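Local atomic coordinates of NS3-like protein (Alongshan virus, PDB entry 6M40), a protein that probably hydrolyses ATP and other nucleoside triphosphates to drive RNA unwinding, this chain being the RNA helicase domain of the NS3-like protein. Residues 97-102 with 366-372; 126-131 with 342-346. Numbering follows the deposited sequence.

Interaction 1: 97-102 with 366-372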
loop_
_atom_site.group_PDB
_atom_site.type_symbol
_atom_site.label_atom_id
_atom_site.label_comp_id
_atom_site.label_asym_id
_atom_site.label_seq_id
_atom_site.Cartn_x
_atom_site.Cartn_y
_atom_site.Cartn_z
ATOM N N LEU A 97 13.362 1.162 -4.077
ATOM C CA LEU A 97 13.281 2.036 -5.233
ATOM C C LEU A 97 14.292 3.165 -5.098
ATOM O O LEU A 97 15.090 3.418 -6.009
ATOM C CB LEU A 97 11.863 2.579 -5.388
ATOM C CG LEU A 97 11.629 3.379 -6.670
ATOM C CD1 LEU A 97 11.909 2.510 -7.880
ATOM C CD2 LEU A 97 10.224 3.938 -6.722
ATOM N N ARG A 98 14.292 3.834 -3.949
ATOM C CA ARG A 98 15.215 4.936 -3.740
ATOM C C ARG A 98 16.658 4.497 -3.924
ATOM O O ARG A 98 17.503 5.313 -4.293
ATOM C CB ARG A 98 15.006 5.516 -2.347
ATOM C CG ARG A 98 15.884 6.727 -2.056
ATOM C CD ARG A 98 15.695 7.202 -0.628
ATOM N NE ARG A 98 16.448 8.422 -0.370
ATOM C CZ ARG A 98 16.714 8.900 0.840
ATOM N NH1 ARG A 98 16.292 8.260 1.923
ATOM N NH2 ARG A 98 17.409 10.017 0.971
ATOM N N TYR A 99 16.955 3.220 -3.685
ATOM C CA TYR A 99 18.326 2.730 -3.758
ATOM C C TYR A 99 18.688 2.234 -5.151
ATOM O O TYR A 99 19.708 2.650 -5.710
ATOM C CB TYR A 99 18.532 1.629 -2.712
ATOM C CG TYR A 99 19.805 0.815 -2.855
ATOM C CD1 TYR A 99 21.047 1.345 -2.511
ATOM C CD2 TYR A 99 19.760 -0.492 -3.318
ATOM C CE1 TYR A 99 22.208 0.594 -2.631
ATOM C CE2 TYR A 99 20.911 -1.248 -3.449
ATOM C CZ TYR A 99 22.131 -0.703 -3.102
ATOM O OH TYR A 99 23.273 -1.460 -3.227
ATOM N N ALA A 100 17.867 1.357 -5.732
ATOM C CA ALA A 100 18.171 0.854 -7.065
ATOM C C ALA A 100 18.427 1.992 -8.043
ATOM O O ALA A 100 19.233 1.849 -8.969
ATOM C CB ALA A 100 17.036 -0.032 -7.573
ATOM N N LEU A 101 17.770 3.134 -7.845
ATOM C CA LEU A 101 17.927 4.246 -8.777
ATOM C C LEU A 101 19.232 5.011 -8.555
ATOM O O LEU A 101 19.771 5.580 -9.511
ATOM C CB LEU A 101 16.728 5.194 -8.665
ATOM C CG LEU A 101 15.354 4.637 -9.073
ATOM C CD1 LEU A 101 14.268 5.715 -9.031
ATOM C CD2 LEU A 101 15.393 3.979 -10.451
ATOM N N THR A 102 19.776 5.017 -7.335
ATOM C CA THR A 102 20.952 5.818 -7.032
ATOM C C THR A 102 22.259 5.038 -7.072
ATOM O O THR A 102 23.314 5.639 -6.883
ATOM C CB THR A 102 20.832 6.467 -5.650
ATOM O OG1 THR A 102 20.918 5.454 -4.640
ATOM C CG2 THR A 102 19.514 7.196 -5.511
ATOM N N TYR A 366 13.213 10.853 -11.326
ATOM C CA TYR A 366 14.310 10.367 -10.510
ATOM C C TYR A 366 14.435 11.192 -9.244
ATOM O O TYR A 366 14.456 10.651 -8.128
ATOM C CB TYR A 366 15.614 10.411 -11.290
ATOM C CG TYR A 366 15.971 9.111 -11.998
ATOM C CD1 TYR A 366 15.163 7.975 -11.902
ATOM C CD2 TYR A 366 17.143 9.004 -12.732
ATOM C CE1 TYR A 366 15.503 6.795 -12.524
ATOM C CE2 TYR A 366 17.487 7.812 -13.360
ATOM C CZ TYR A 366 16.667 6.718 -13.247
ATOM O OH TYR A 366 17.029 5.550 -13.879
ATOM N N ARG A 367 14.530 12.512 -9.385
ATOM C CA ARG A 367 14.687 13.344 -8.171
ATOM C C ARG A 367 13.541 13.100 -7.157
ATOM O O ARG A 367 13.736 13.134 -5.921
ATOM C CB ARG A 367 14.796 14.814 -8.560
ATOM C CG ARG A 367 16.084 15.097 -9.398
ATOM C CD ARG A 367 17.338 14.585 -8.636
ATOM N NE ARG A 367 17.417 15.240 -7.319
ATOM C CZ ARG A 367 17.934 16.454 -7.133
ATOM N NH1 ARG A 367 18.411 17.137 -8.211
ATOM N NH2 ARG A 367 17.943 17.001 -5.901
ATOM N N TRP A 368 12.332 12.908 -7.672
ATOM C CA TRP A 368 11.204 12.593 -6.818
ATOM C C TRP A 368 11.400 11.247 -6.135
ATOM O O TRP A 368 11.194 11.110 -4.921
ATOM C CB TRP A 368 9.923 12.602 -7.637
ATOM C CG TRP A 368 8.667 12.412 -6.881
ATOM C CD1 TRP A 368 8.184 13.205 -5.892
ATOM C CD2 TRP A 368 7.691 11.386 -7.092
ATOM N NE1 TRP A 368 6.974 12.729 -5.454
ATOM C CE2 TRP A 368 6.652 11.608 -6.172
ATOM C CE3 TRP A 368 7.602 10.289 -7.956
ATOM C CZ2 TRP A 368 5.535 10.784 -6.094
ATOM C CZ3 TRP A 368 6.489 9.463 -7.872
ATOM C CH2 TRP A 368 5.473 9.720 -6.951
ATOM N N LEU A 369 11.777 10.237 -6.910
ATOM C CA LEU A 369 11.853 8.877 -6.409
ATOM C C LEU A 369 13.068 8.642 -5.528
ATOM O O LEU A 369 13.067 7.673 -4.758
ATOM C CB LEU A 369 11.856 7.911 -7.597
ATOM C CG LEU A 369 10.502 7.773 -8.304
ATOM C CD1 LEU A 369 10.591 6.725 -9.381
ATOM C CD2 LEU A 369 9.393 7.430 -7.326
ATOM N N THR A 370 14.082 9.515 -5.593
ATOM C CA THR A 370 15.354 9.277 -4.908
ATOM C C THR A 370 15.653 10.211 -3.739
ATOM O O THR A 370 16.239 9.760 -2.754
ATOM C CB THR A 370 16.513 9.339 -5.905
ATOM O OG1 THR A 370 16.322 10.436 -6.801
ATOM C CG2 THR A 370 16.605 8.054 -6.712
ATOM N N GLU A 371 15.285 11.496 -3.797
ATOM C CA GLU A 371 15.413 12.352 -2.607
ATOM C C GLU A 371 14.177 12.291 -1.724
ATOM O O GLU A 371 14.255 12.689 -0.557
ATOM C CB GLU A 371 15.685 13.799 -3.024
ATOM C CG GLU A 371 17.016 14.003 -3.729
ATOM C CD GLU A 371 18.195 13.560 -2.884
ATOM O OE1 GLU A 371 18.179 13.809 -1.661
ATOM O OE2 GLU A 371 19.138 12.963 -3.444
ATOM N N GLN A 372 13.056 11.873 -2.288
ATOM C CA GLN A 372 11.871 11.400 -1.579
ATOM C C GLN A 372 11.488 12.312 -0.413
ATOM O O GLN A 372 11.356 11.888 0.736
ATOM C CB GLN A 372 12.061 9.947 -1.117
ATOM C CG GLN A 372 11.020 8.955 -1.687
ATOM C CD GLN A 372 11.424 7.479 -1.536
ATOM O OE1 GLN A 372 11.729 7.004 -0.434
ATOM N NE2 GLN A 372 11.398 6.748 -2.647
#

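Interaction 2: 126-131 with 342-346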
loop_
_atom_site.group_PDB
_atom_site.type_symbol
_atom_site.label_atom_id
_atom_site.label_comp_id
_atom_site.label_asym_id
_atom_site.label_seq_id
_atom_site.Cartn_x
_atom_site.Cartn_y
_atom_site.Cartn_z
ATOM N N LYS A 126 4.408 0.392 -7.757
ATOM C CA LYS A 126 4.137 0.197 -9.176
ATOM C C LYS A 126 5.405 0.336 -10.005
ATOM O O LYS A 126 5.755 -0.562 -10.774
ATOM C CB LYS A 126 3.096 1.203 -9.649
ATOM C CG LYS A 126 1.857 1.333 -8.779
ATOM C CD LYS A 126 0.767 0.372 -9.209
ATOM C CE LYS A 126 -0.578 0.756 -8.633
ATOM N NZ LYS A 126 -1.673 0.047 -9.350
ATOM N N VAL A 127 6.097 1.469 -9.879
ATOM C CA VAL A 127 7.281 1.686 -10.699
ATOM C C VAL A 127 8.366 0.691 -10.322
ATOM O O VAL A 127 9.118 0.217 -11.179
ATOM C CB VAL A 127 7.762 3.138 -10.568
ATOM C CG1 VAL A 127 6.608 4.102 -10.793
ATOM C CG2 VAL A 127 8.367 3.371 -9.217
ATOM N N LEU A 128 8.466 0.353 -9.034
ATOM C CA LEU A 128 9.417 -0.672 -8.619
ATOM C C LEU A 128 9.131 -1.988 -9.332
ATOM O O LEU A 128 10.046 -2.638 -9.850
ATOM C CB LEU A 128 9.358 -0.850 -7.102
ATOM C CG LEU A 128 10.380 -1.809 -6.504
ATOM C CD1 LEU A 128 11.813 -1.396 -6.837
ATOM C CD2 LEU A 128 10.170 -1.856 -4.999
ATOM N N ARG A 129 7.856 -2.406 -9.357
ATOM C CA ARG A 129 7.504 -3.664 -10.017
ATOM C C ARG A 129 7.970 -3.668 -11.467
ATOM O O ARG A 129 8.518 -4.664 -11.953
ATOM C CB ARG A 129 5.990 -3.898 -9.940
ATOM C CG ARG A 129 5.586 -5.384 -9.841
ATOM C CD ARG A 129 4.137 -5.683 -10.276
ATOM N NE ARG A 129 3.135 -5.040 -9.431
ATOM C CZ ARG A 129 2.268 -4.119 -9.849
ATOM N NH1 ARG A 129 2.251 -3.732 -11.118
ATOM N NH2 ARG A 129 1.406 -3.588 -8.992
ATOM N N ALA A 130 7.777 -2.543 -12.167
ATOM C CA ALA A 130 8.187 -2.431 -13.564
ATOM C C ALA A 130 9.698 -2.507 -13.723
ATOM O O ALA A 130 10.197 -3.104 -14.684
ATOM C CB ALA A 130 7.669 -1.118 -14.149
ATOM N N LEU A 131 10.445 -1.881 -12.812
ATOM C CA LEU A 131 11.898 -1.861 -12.936
ATOM C C LEU A 131 12.503 -3.215 -12.599
ATOM O O LEU A 131 13.463 -3.646 -13.248
ATOM C CB LEU A 131 12.475 -0.764 -12.040
ATOM C CG LEU A 131 12.196 0.661 -12.529
ATOM C CD1 LEU A 131 12.478 1.691 -11.452
ATOM C CD2 LEU A 131 13.017 0.978 -13.784
ATOM N N LEU A 342 8.675 2.681 -19.717
ATOM C CA LEU A 342 8.274 1.373 -19.225
ATOM C C LEU A 342 6.822 1.099 -19.593
ATOM O O LEU A 342 6.062 2.026 -19.888
ATOM C CB LEU A 342 8.429 1.295 -17.696
ATOM C CG LEU A 342 9.848 1.386 -17.120
ATOM C CD1 LEU A 342 9.857 1.347 -15.592
ATOM C CD2 LEU A 342 10.691 0.256 -17.688
ATOM N N PRO A 343 6.401 -0.169 -19.598
ATOM C CA PRO A 343 4.977 -0.475 -19.801
ATOM C C PRO A 343 4.103 0.171 -18.737
ATOM O O PRO A 343 4.465 0.234 -17.562
ATOM C CB PRO A 343 4.923 -2.002 -19.715
ATOM C CG PRO A 343 6.292 -2.450 -20.092
ATOM C CD PRO A 343 7.245 -1.375 -19.634
ATOM N N GLU A 344 2.927 0.622 -19.155
ATOM C CA GLU A 344 2.039 1.398 -18.305
ATOM C C GLU A 344 0.877 0.539 -17.806
ATOM O O GLU A 344 0.729 -0.637 -18.151
ATOM C CB GLU A 344 1.568 2.638 -19.068
ATOM C CG GLU A 344 2.745 3.554 -19.414
ATOM C CD GLU A 344 2.405 4.688 -20.360
ATOM O OE1 GLU A 344 1.210 5.004 -20.547
ATOM O OE2 GLU A 344 3.353 5.269 -20.927
ATOM N N GLU A 345 0.061 1.136 -16.956
ATOM C CA GLU A 345 -0.990 0.438 -16.251
ATOM C C GLU A 345 -2.357 0.822 -16.800
ATOM O O GLU A 345 -2.574 1.985 -17.159
ATOM C CB GLU A 345 -0.962 0.758 -14.749
ATOM C CG GLU A 345 0.358 0.482 -14.060
ATOM C CD GLU A 345 0.377 -0.858 -13.362
ATOM O OE1 GLU A 345 1.383 -1.582 -13.489
ATOM O OE2 GLU A 345 -0.613 -1.188 -12.679
ATOM N N PRO A 346 -3.297 -0.120 -16.855
ATOM C CA PRO A 346 -4.679 0.233 -17.203
ATOM C C PRO A 346 -5.197 1.363 -16.324
ATOM O O PRO A 346 -5.081 1.321 -15.098
ATOM C CB PRO A 346 -5.445 -1.076 -16.964
ATOM C CG PRO A 346 -4.415 -2.157 -17.122
ATOM C CD PRO A 346 -3.130 -1.567 -16.619
#

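Interaction 1: 97-102 with 366-372
This is a steeply crossed helix-helix contact that joins the first RecA-like domain of the helicase, through the end of helix 93-102, to helix 362-371 of the C-terminal helical region. The axes of the short segments approach to 8.2 Å at a signed crossing angle of -122°, and the backbones come closest at Arg98 and Thr370, whose CA atoms are 4.5 Å apart. Thr370 lies in the last turn of its helix, and Arg98 NE donates a hydrogen bond to Thr370 O at 2.7 Å, the acceptor lying near the guanidinium plane. Gln372, the first residue to leave the helical path, has a positive phi, and its NE2 lies 3.8 Å from Arg98 CB. Beside this polar link runs an apolar seam. Leu97 CD2 meets Leu369 CD2 at 3.6 Å, Leu101 CD1 reaches Leu369 CB at 3.6 Å, and Leu101 CD2 touches Tyr366 CE1 at 3.5 Å. Towards the surface, the methyls Thr102 CG2 and Thr370 CG2 are 3.3 Å apart. Helix 123-136 adjoins both partners, Leu97 and Leu101 packing on Leu131 and Leu369 on His124, while Trp368 contacts helices 328-339 and 377-383.

Interaction 2: 126-131 with 342-346
A single acidic side chain on an irregular loop, Glu345, faces two basic residues one turn apart on a helix, forming a salt-bridge network. Glu345 OE1 takes a weak hydrogen bond of 3.3 Å from Arg129 NH1, also a salt bridge, with OE1 at the edge of the guanidinium, near its plane; Glu345 OE2 lies at a long 3.7 Å from Lys126 NZ. Lys126 has its stronger partner in Asp323, so Glu345 is a secondary, long one. Arg129 is shared too, its NH2 donating to the carbonyl of Thr118. That residue belongs to the DETH sequence at the end of strand 111-116, the Walker B (motif II) element of NS3-type superfamily 2 helicases, so the arginine bridges this motif and the loop between helices 328-339 and 349-357, though only weakly on the loop side. Along segment 126-131 of helix 123-136 the extended loop runs in the opposite sense, pairing Ala130 with Leu342 (6.8 Å between CA atoms) and Lys126 with Glu345 (8.7 Å). At the Leu342 end the contact is apolar: Leu342 CD1 rests 3.6 Å from Ala130 CB and 3.7 Å from Leu131 CD2, the small alanine admitting the branched side chain close to the helix. The loop is also fastened to helix 328-339, where Asn334 accepts a hydrogen bond from the backbone N of Glu345 and Arg338 forms a salt bridge with Glu344.

In the fold
The two contacts, with centres about 15 Å apart, show how neighbouring helices of one RecA-like domain can be covered by a helix in one place and by a loop in another, both from the C-terminal helical region. Their segments also pack directly together: Leu97 CD2 of interaction 1 is 3.2 Å from Val127 CG2 of interaction 2, Leu101 CD2 is 3.8 Å from Leu131 CD1, and Leu369 CD1 is 4.0 Å from Val127 CG2. Along the chain, both segments of interaction 2 fall between those of interaction 1. Interaction 2 also reaches, through Arg129 and Thr118, the motif II sequence, which in related helicases serves ATP hydrolysis; interaction 1 combines packing with one hydrogen bond.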